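PDB 3B4U: dihydrodipicolinate synthase from Agrobacterium tumefaciens, which probably catalyses the Schiff-base condensation of pyruvate with an aldehyde that leads to dihydrodipicolinate in lysine biosynthesis. Local coordinates for residues 13-16 against 20-23; 42-47 against 56-61. All coordinates share one frame; numbering follows the deposited sequence.

Contact 1 (13-16 against 20-23)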
ATOM      1  N   THR B  13      15.280  -1.048 -10.886  1.00  5.86           N
ATOM      2  CA  THR B  13      14.458  -0.935 -12.082  1.00  6.01           C
ATOM      3  C   THR B  13      14.847   0.354 -12.782  1.00  6.38           C
ATOM      4  O   THR B  13      14.672   1.425 -12.199  1.00  6.77           O
ATOM      5  CB  THR B  13      12.971  -0.910 -11.734  1.00  6.13           C
ATOM      6  OG1 THR B  13      12.618  -2.105 -11.017  1.00  6.60           O
ATOM      7  CG2 THR B  13      12.110  -0.818 -12.988  1.00  7.23           C
ATOM      8  N   PRO B  14      15.361   0.289 -14.026  1.00  6.99           N
ATOM      9  CA  PRO B  14      15.760   1.491 -14.741  1.00  7.31           C
ATOM     10  C   PRO B  14      14.599   2.088 -15.509  1.00  7.41           C
ATOM     11  O   PRO B  14      13.851   1.364 -16.151  1.00  7.74           O
ATOM     12  CB  PRO B  14      16.852   0.988 -15.692  1.00  7.30           C
ATOM     13  CG  PRO B  14      16.436  -0.427 -16.023  1.00  6.99           C
ATOM     14  CD  PRO B  14      15.670  -0.926 -14.790  1.00  7.42           C
ATOM     15  N   PHE B  15      14.489   3.412 -15.475  1.00  7.93           N
ATOM     16  CA  PHE B  15      13.456   4.149 -16.198  1.00  8.51           C
ATOM     17  C   PHE B  15      14.068   5.069 -17.250  1.00 10.32           C
ATOM     18  O   PHE B  15      15.058   5.735 -17.002  1.00 12.14           O
ATOM     19  CB  PHE B  15      12.608   4.991 -15.252  1.00  8.94           C
ATOM     20  CG  PHE B  15      12.033   4.196 -14.134  1.00  7.35           C
ATOM     21  CD1 PHE B  15      11.008   3.279 -14.363  1.00  8.13           C
ATOM     22  CD2 PHE B  15      12.523   4.334 -12.838  1.00  8.00           C
ATOM     23  CE1 PHE B  15      10.486   2.501 -13.321  1.00  8.09           C
ATOM     24  CE2 PHE B  15      12.004   3.574 -11.818  1.00  7.92           C
ATOM     25  CZ  PHE B  15      10.994   2.659 -12.059  1.00  8.00           C
ATOM     26  N   LYS B  16      13.424   5.116 -18.411  1.00 11.65           N
ATOM     27  CA  LYS B  16      13.774   6.098 -19.457  1.00 13.85           C
ATOM     28  C   LYS B  16      13.307   7.476 -19.068  1.00 14.44           C
ATOM     29  O   LYS B  16      12.565   7.639 -18.123  1.00 15.20           O
ATOM     30  CB  LYS B  16      13.093   5.705 -20.750  1.00 14.06           C
ATOM     31  CG  LYS B  16      13.511   4.354 -21.255  1.00 13.98           C
ATOM     32  CD  LYS B  16      12.925   4.084 -22.638  1.00 17.02           C
ATOM     33  CE  LYS B  16      13.162   2.658 -23.032  1.00 19.31           C
ATOM     34  NZ  LYS B  16      14.611   2.421 -23.259  1.00 26.77           N
ATOM     35  N   THR B  20       8.986   5.308 -18.728  1.00 12.02           N
ATOM     36  CA  THR B  20       8.750   3.867 -18.951  1.00 11.48           C
ATOM     37  C   THR B  20       9.988   3.056 -18.536  1.00  9.72           C
ATOM     38  O   THR B  20      11.087   3.592 -18.444  1.00 10.44           O
ATOM     39  CB  THR B  20       8.390   3.566 -20.397  1.00 12.37           C
ATOM     40  OG1 THR B  20       9.478   3.912 -21.248  1.00 14.78           O
ATOM     41  CG2 THR B  20       7.140   4.336 -20.819  1.00 14.87           C
ATOM     42  N   VAL B  21       9.808   1.770 -18.281  1.00  8.84           N
ATOM     43  CA  VAL B  21      10.909   0.897 -17.899  1.00  8.12           C
ATOM     44  C   VAL B  21      11.814   0.636 -19.087  1.00  8.60           C
ATOM     45  O   VAL B  21      11.339   0.349 -20.175  1.00  9.07           O
ATOM     46  CB  VAL B  21      10.357  -0.397 -17.280  1.00  8.04           C
ATOM     47  CG1 VAL B  21      11.507  -1.431 -17.018  1.00  9.37           C
ATOM     48  CG2 VAL B  21       9.608  -0.088 -15.990  1.00  9.48           C
ATOM     49  N   ASP B  22      13.119   0.763 -18.889  1.00  8.20           N
ATOM     50  CA  ASP B  22      14.116   0.376 -19.904  1.00  8.23           C
ATOM     51  C   ASP B  22      14.381  -1.091 -19.762  1.00  8.49           C
ATOM     52  O   ASP B  22      15.250  -1.533 -19.019  1.00  8.30           O
ATOM     53  CB  ASP B  22      15.382   1.207 -19.742  1.00  9.60           C
ATOM     54  CG  ASP B  22      16.344   1.052 -20.887  1.00 11.36           C
ATOM     55  OD1 ASP B  22      16.363  -0.009 -21.509  1.00 10.57           O
ATOM     56  OD2 ASP B  22      17.138   1.985 -21.135  1.00 16.51           O
ATOM     57  N   ILE B  23      13.574  -1.880 -20.452  1.00  8.30           N
ATOM     58  CA  ILE B  23      13.610  -3.310 -20.249  1.00  9.44           C
ATOM     59  C   ILE B  23      14.948  -3.925 -20.680  1.00  8.60           C
ATOM     60  O   ILE B  23      15.472  -4.811 -19.993  1.00  8.62           O
ATOM     61  CB  ILE B  23      12.419  -4.004 -20.951  1.00  9.39           C
ATOM     62  CG1 ILE B  23      12.351  -5.480 -20.584  1.00  9.99           C
ATOM     63  CG2 ILE B  23      12.488  -3.872 -22.486  1.00 13.65           C
ATOM     64  CD1 ILE B  23      12.222  -5.773 -19.124  1.00 10.75           C
TER
HETATM   65  O   HOH W   1      16.897   4.382 -22.369  1.00 28.21           O
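The carbonyl oxygen of Thr20 is met from two neighbouring positions of the facing segment 13-16: Lys16 N donates to Thr20 O at 2.8 Å, and Phe15 CA brings its hydrogen to the same atom at 3.3 Å. Two residues along each segment, the pattern recurs with donor and acceptor exchanged. Asp22 N bonds to Pro14 O at 2.9 Å, while Val21 CA makes a longer C-H···O contact with that oxygen. Together the two bonds flank a single antiparallel beta bridge, with Phe15 and Val21 as its non-hydrogen-bonded pair, which pins together the loop running from barrel strand 6-10 to helix 23-35. Asp22, at the centre of an inverse gamma turn, is also the N-cap of that helix, its OD1 accepting from Ala25 N. Its other carboxylate oxygen, OD2, forms a salt bridge with Lys16 NZ at 3.3 Å; a water bridges the same two atoms, sitting 2.7 Å from Asp22 OD2. The lysine chain runs extended past Thr20 and then bends at its last torsion (chi4 -68°), which turns the ammonium group onto the carboxylate. Beyond the bridge, Val21 CG2 lies 3.8 Å from Phe15 CE1, approaching the ring obliquely, and also meets Thr13 CG2. Pro14 CG rests against Asp22 O, and Met26 of helix 23-35 touches Thr13, Pro14 and Val21.

Contact 2 (42-47 against 56-61)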
ATOM      1  N   THR B  42      15.821 -10.666  -7.735  1.00  5.38           N
ATOM      2  CA  THR B  42      14.481 -10.390  -7.210  1.00  5.65           C
ATOM      3  C   THR B  42      13.984  -9.134  -7.916  1.00  5.29           C
ATOM      4  O   THR B  42      14.583  -8.066  -7.816  1.00  6.07           O
ATOM      5  CB  THR B  42      14.488 -10.184  -5.701  1.00  5.49           C
ATOM      6  OG1 THR B  42      14.875 -11.400  -5.078  1.00  6.00           O
ATOM      7  CG2 THR B  42      13.129  -9.801  -5.193  1.00  6.67           C
ATOM      8  N   LEU B  43      12.904  -9.297  -8.669  1.00  5.12           N
ATOM      9  CA  LEU B  43      12.268  -8.196  -9.379  1.00  5.27           C
ATOM     10  C   LEU B  43      11.133  -7.627  -8.572  1.00  4.95           C
ATOM     11  O   LEU B  43      10.422  -8.374  -7.903  1.00  5.72           O
ATOM     12  CB  LEU B  43      11.693  -8.714 -10.712  1.00  5.62           C
ATOM     13  CG  LEU B  43      12.659  -9.482 -11.595  1.00  6.76           C
ATOM     14  CD1 LEU B  43      11.974  -9.801 -12.922  1.00  8.64           C
ATOM     15  CD2 LEU B  43      14.011  -8.785 -11.772  1.00  8.11           C
ATOM     16  N   PHE B  44      10.936  -6.316  -8.627  1.00  5.24           N
ATOM     17  CA  PHE B  44       9.758  -5.690  -8.045  1.00  5.93           C
ATOM     18  C   PHE B  44       9.787  -5.750  -6.526  1.00  6.04           C
ATOM     19  O   PHE B  44       8.726  -5.742  -5.893  1.00  6.36           O
ATOM     20  CB  PHE B  44       8.407  -6.262  -8.590  1.00  6.15           C
ATOM     21  CG  PHE B  44       8.444  -6.703 -10.030  1.00  6.38           C
ATOM     22  CD1 PHE B  44       8.794  -5.849 -11.047  1.00  7.47           C
ATOM     23  CD2 PHE B  44       8.047  -7.999 -10.355  1.00  7.13           C
ATOM     24  CE1 PHE B  44       8.811  -6.289 -12.345  1.00  7.96           C
ATOM     25  CE2 PHE B  44       8.051  -8.408 -11.696  1.00  7.24           C
ATOM     26  CZ  PHE B  44       8.435  -7.555 -12.652  1.00  8.01           C
ATOM     27  N   GLY B  45      10.970  -5.786  -5.911  1.00  5.59           N
ATOM     28  CA  GLY B  45      11.060  -5.600  -4.466  1.00  6.54           C
ATOM     29  C   GLY B  45      11.137  -4.124  -4.130  1.00  6.13           C
ATOM     30  O   GLY B  45      10.969  -3.256  -4.987  1.00  6.41           O
ATOM     31  N   THR B  46      11.463  -3.828  -2.881  1.00  6.44           N
ATOM     32  CA  THR B  46      11.550  -2.456  -2.422  1.00  6.62           C
ATOM     33  C   THR B  46      12.591  -1.670  -3.229  1.00  6.64           C
ATOM     34  O   THR B  46      12.320  -0.568  -3.705  1.00  6.86           O
ATOM     35  CB  THR B  46      11.861  -2.441  -0.931  1.00  7.04           C
ATOM     36  OG1 THR B  46      10.832  -3.150  -0.217  1.00  7.09           O
ATOM     37  CG2 THR B  46      11.971  -1.028  -0.378  1.00  8.36           C
ATOM     38  N   THR B  47      13.780  -2.248  -3.392  1.00  6.66           N
ATOM     39  CA  THR B  47      14.875  -1.610  -4.116  1.00  6.50           C
ATOM     40  C   THR B  47      14.600  -1.480  -5.601  1.00  6.58           C
ATOM     41  O   THR B  47      15.158  -0.635  -6.282  1.00  7.43           O
ATOM     42  CB  THR B  47      16.202  -2.365  -3.845  1.00  7.24           C
ATOM     43  OG1 THR B  47      16.356  -2.529  -2.431  1.00  8.86           O
ATOM     44  CG2 THR B  47      17.390  -1.599  -4.400  1.00  8.48           C
ATOM     45  N   ARG B  56       0.177  -4.187 -14.989  1.00  6.51           N
ATOM     46  CA  ARG B  56       0.449  -4.609 -16.355  1.00  6.23           C
ATOM     47  C   ARG B  56       1.934  -4.536 -16.665  1.00  6.20           C
ATOM     48  O   ARG B  56       2.484  -5.453 -17.287  1.00  6.85           O
ATOM     49  CB  ARG B  56      -0.361  -3.774 -17.364  1.00  7.02           C
ATOM     50  CG  ARG B  56      -1.843  -3.987 -17.244  1.00  8.14           C
ATOM     51  CD  ARG B  56      -2.626  -3.179 -18.241  1.00  8.63           C
ATOM     52  NE  ARG B  56      -2.602  -1.741 -18.011  1.00  8.19           N
ATOM     53  CZ  ARG B  56      -2.068  -0.859 -18.846  1.00  8.67           C
ATOM     54  NH1 ARG B  56      -1.357  -1.228 -19.912  1.00  9.48           N
ATOM     55  NH2 ARG B  56      -2.250   0.418 -18.608  1.00  8.67           N
ATOM     56  N   GLU B  57       2.624  -3.492 -16.184  1.00  6.23           N
ATOM     57  CA  GLU B  57       4.046  -3.394 -16.407  1.00  6.56           C
ATOM     58  C   GLU B  57       4.805  -4.610 -15.895  1.00  6.42           C
ATOM     59  O   GLU B  57       5.698  -5.128 -16.571  1.00  6.56           O
ATOM     60  CB  GLU B  57       4.612  -2.148 -15.731  1.00  6.85           C
ATOM     61  CG  GLU B  57       4.293  -0.860 -16.407  1.00  7.49           C
ATOM     62  CD  GLU B  57       4.882   0.316 -15.708  1.00  8.83           C
ATOM     63  OE1 GLU B  57       4.878   0.362 -14.459  1.00  9.64           O
ATOM     64  OE2 GLU B  57       5.351   1.236 -16.407  1.00 12.48           O
ATOM     65  N   ARG B  58       4.445  -5.103 -14.718  1.00  5.68           N
ATOM     66  CA  ARG B  58       5.186  -6.234 -14.167  1.00  6.35           C
ATOM     67  C   ARG B  58       5.010  -7.482 -15.028  1.00  6.18           C
ATOM     68  O   ARG B  58       5.911  -8.309 -15.087  1.00  7.01           O
ATOM     69  CB  ARG B  58       4.790  -6.473 -12.721  1.00  7.66           C
ATOM     70  CG  ARG B  58       3.390  -6.902 -12.459  1.00  7.39           C
ATOM     71  CD  ARG B  58       3.137  -7.018 -10.957  1.00  7.39           C
ATOM     72  NE  ARG B  58       3.747  -8.227 -10.388  1.00  7.54           N
ATOM     73  CZ  ARG B  58       4.561  -8.256  -9.340  1.00  6.59           C
ATOM     74  NH1 ARG B  58       4.991  -7.172  -8.715  1.00  6.90           N
ATOM     75  NH2 ARG B  58       4.989  -9.429  -8.927  1.00  6.97           N
ATOM     76  N   GLN B  59       3.832  -7.632 -15.636  1.00  6.61           N
ATOM     77  CA  GLN B  59       3.583  -8.771 -16.523  1.00  6.92           C
ATOM     78  C   GLN B  59       4.439  -8.684 -17.773  1.00  6.26           C
ATOM     79  O   GLN B  59       5.012  -9.672 -18.211  1.00  6.89           O
ATOM     80  CB  GLN B  59       2.090  -8.852 -16.849  1.00  6.94           C
ATOM     81  CG  GLN B  59       1.225  -9.095 -15.615  1.00  8.05           C
ATOM     82  CD  GLN B  59      -0.266  -8.990 -15.866  1.00  8.00           C
ATOM     83  OE1 GLN B  59      -0.747  -8.131 -16.594  1.00  9.02           O
ATOM     84  NE2 GLN B  59      -0.996  -9.826 -15.190  1.00 11.20           N
ATOM     85  N   ALA B  60       4.543  -7.497 -18.345  1.00  6.04           N
ATOM     86  CA  ALA B  60       5.385  -7.267 -19.505  1.00  6.52           C
ATOM     87  C   ALA B  60       6.852  -7.526 -19.164  1.00  5.94           C
ATOM     88  O   ALA B  60       7.573  -8.141 -19.929  1.00  6.53           O
ATOM     89  CB  ALA B  60       5.178  -5.852 -20.031  1.00  7.08           C
ATOM     90  N   ILE B  61       7.303  -7.047 -18.007  1.00  5.89           N
ATOM     91  CA  ILE B  61       8.683  -7.205 -17.600  1.00  6.12           C
ATOM     92  C   ILE B  61       9.021  -8.674 -17.386  1.00  6.54           C
ATOM     93  O   ILE B  61      10.037  -9.167 -17.891  1.00  6.30           O
ATOM     94  CB  ILE B  61       8.967  -6.356 -16.354  1.00  5.98           C
ATOM     95  CG1 ILE B  61       8.916  -4.862 -16.704  1.00  6.62           C
ATOM     96  CG2 ILE B  61      10.334  -6.712 -15.757  1.00  7.28           C
ATOM     97  CD1 ILE B  61       8.757  -3.950 -15.487  1.00  8.05           C
TER
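Phe44 slides its ring beneath the side chain of Arg58, whose CB stands over one face, 3.9 Å from the ring centroid and 16° off the normal, a CH-pi contact. The arginine then folds back over the same phenylalanine. Its chi1 of 65° places CG between the backbone N and the carbonyl carbon, and a further bend at chi3 brings the guanidinium to the CB end of the ring, with Arg58 NH1 3.5 Å from Phe44 CB. Phe44 CD2 lies under the guanidinium face, near its rim, but the two planes are inclined by 48°, so this is no parallel stack. Arg58 NH2 is held by the carbonyl oxygen of Gly78, a bond that helps fix the rotation of the buried charged group. Ile61, three residues on along the helix, takes the ring's far edge: its CG2 is 3.7 Å from Phe44 CZ, and CB lies in the ring plane. The opposite face is covered by Phe44's own neighbour, Leu43 CB, so the ring is clasped between strand end and helix. Phe44 has a positive phi, marking where the chain turns off the strand. The contact belongs to a beta-alpha-beta unit of the TIM barrel: strand 40-43 lies beside strand 75-79, whose Thr77 and Val79 touch Arg58, while helix 57-67 packs outside them and Ile61 also reaches Ile23 and Met26 of helix 23-35.

How the contacts relate
Both contacts serve successive beta-alpha units of one barrel, and they show how chemistry follows depth. Contact 1 is partly buried, with its centre about 18 Å from the centre of the chain; it fastens one loop to itself through backbone hydrogen bonds and an ion pair bridged by water near the surface. Contact 2, wholly buried at about 11 Å, joins a strand end to a helix without any hydrogen bond between its segments, relying on ring, aliphatic and guanidinium packing. Their centres are about 11 Å apart and they meet at Ile61, whose CD1 lies 4.0 Å from Val21 CG2, while Ile61 CG2 is equally far from Ile23 CD1.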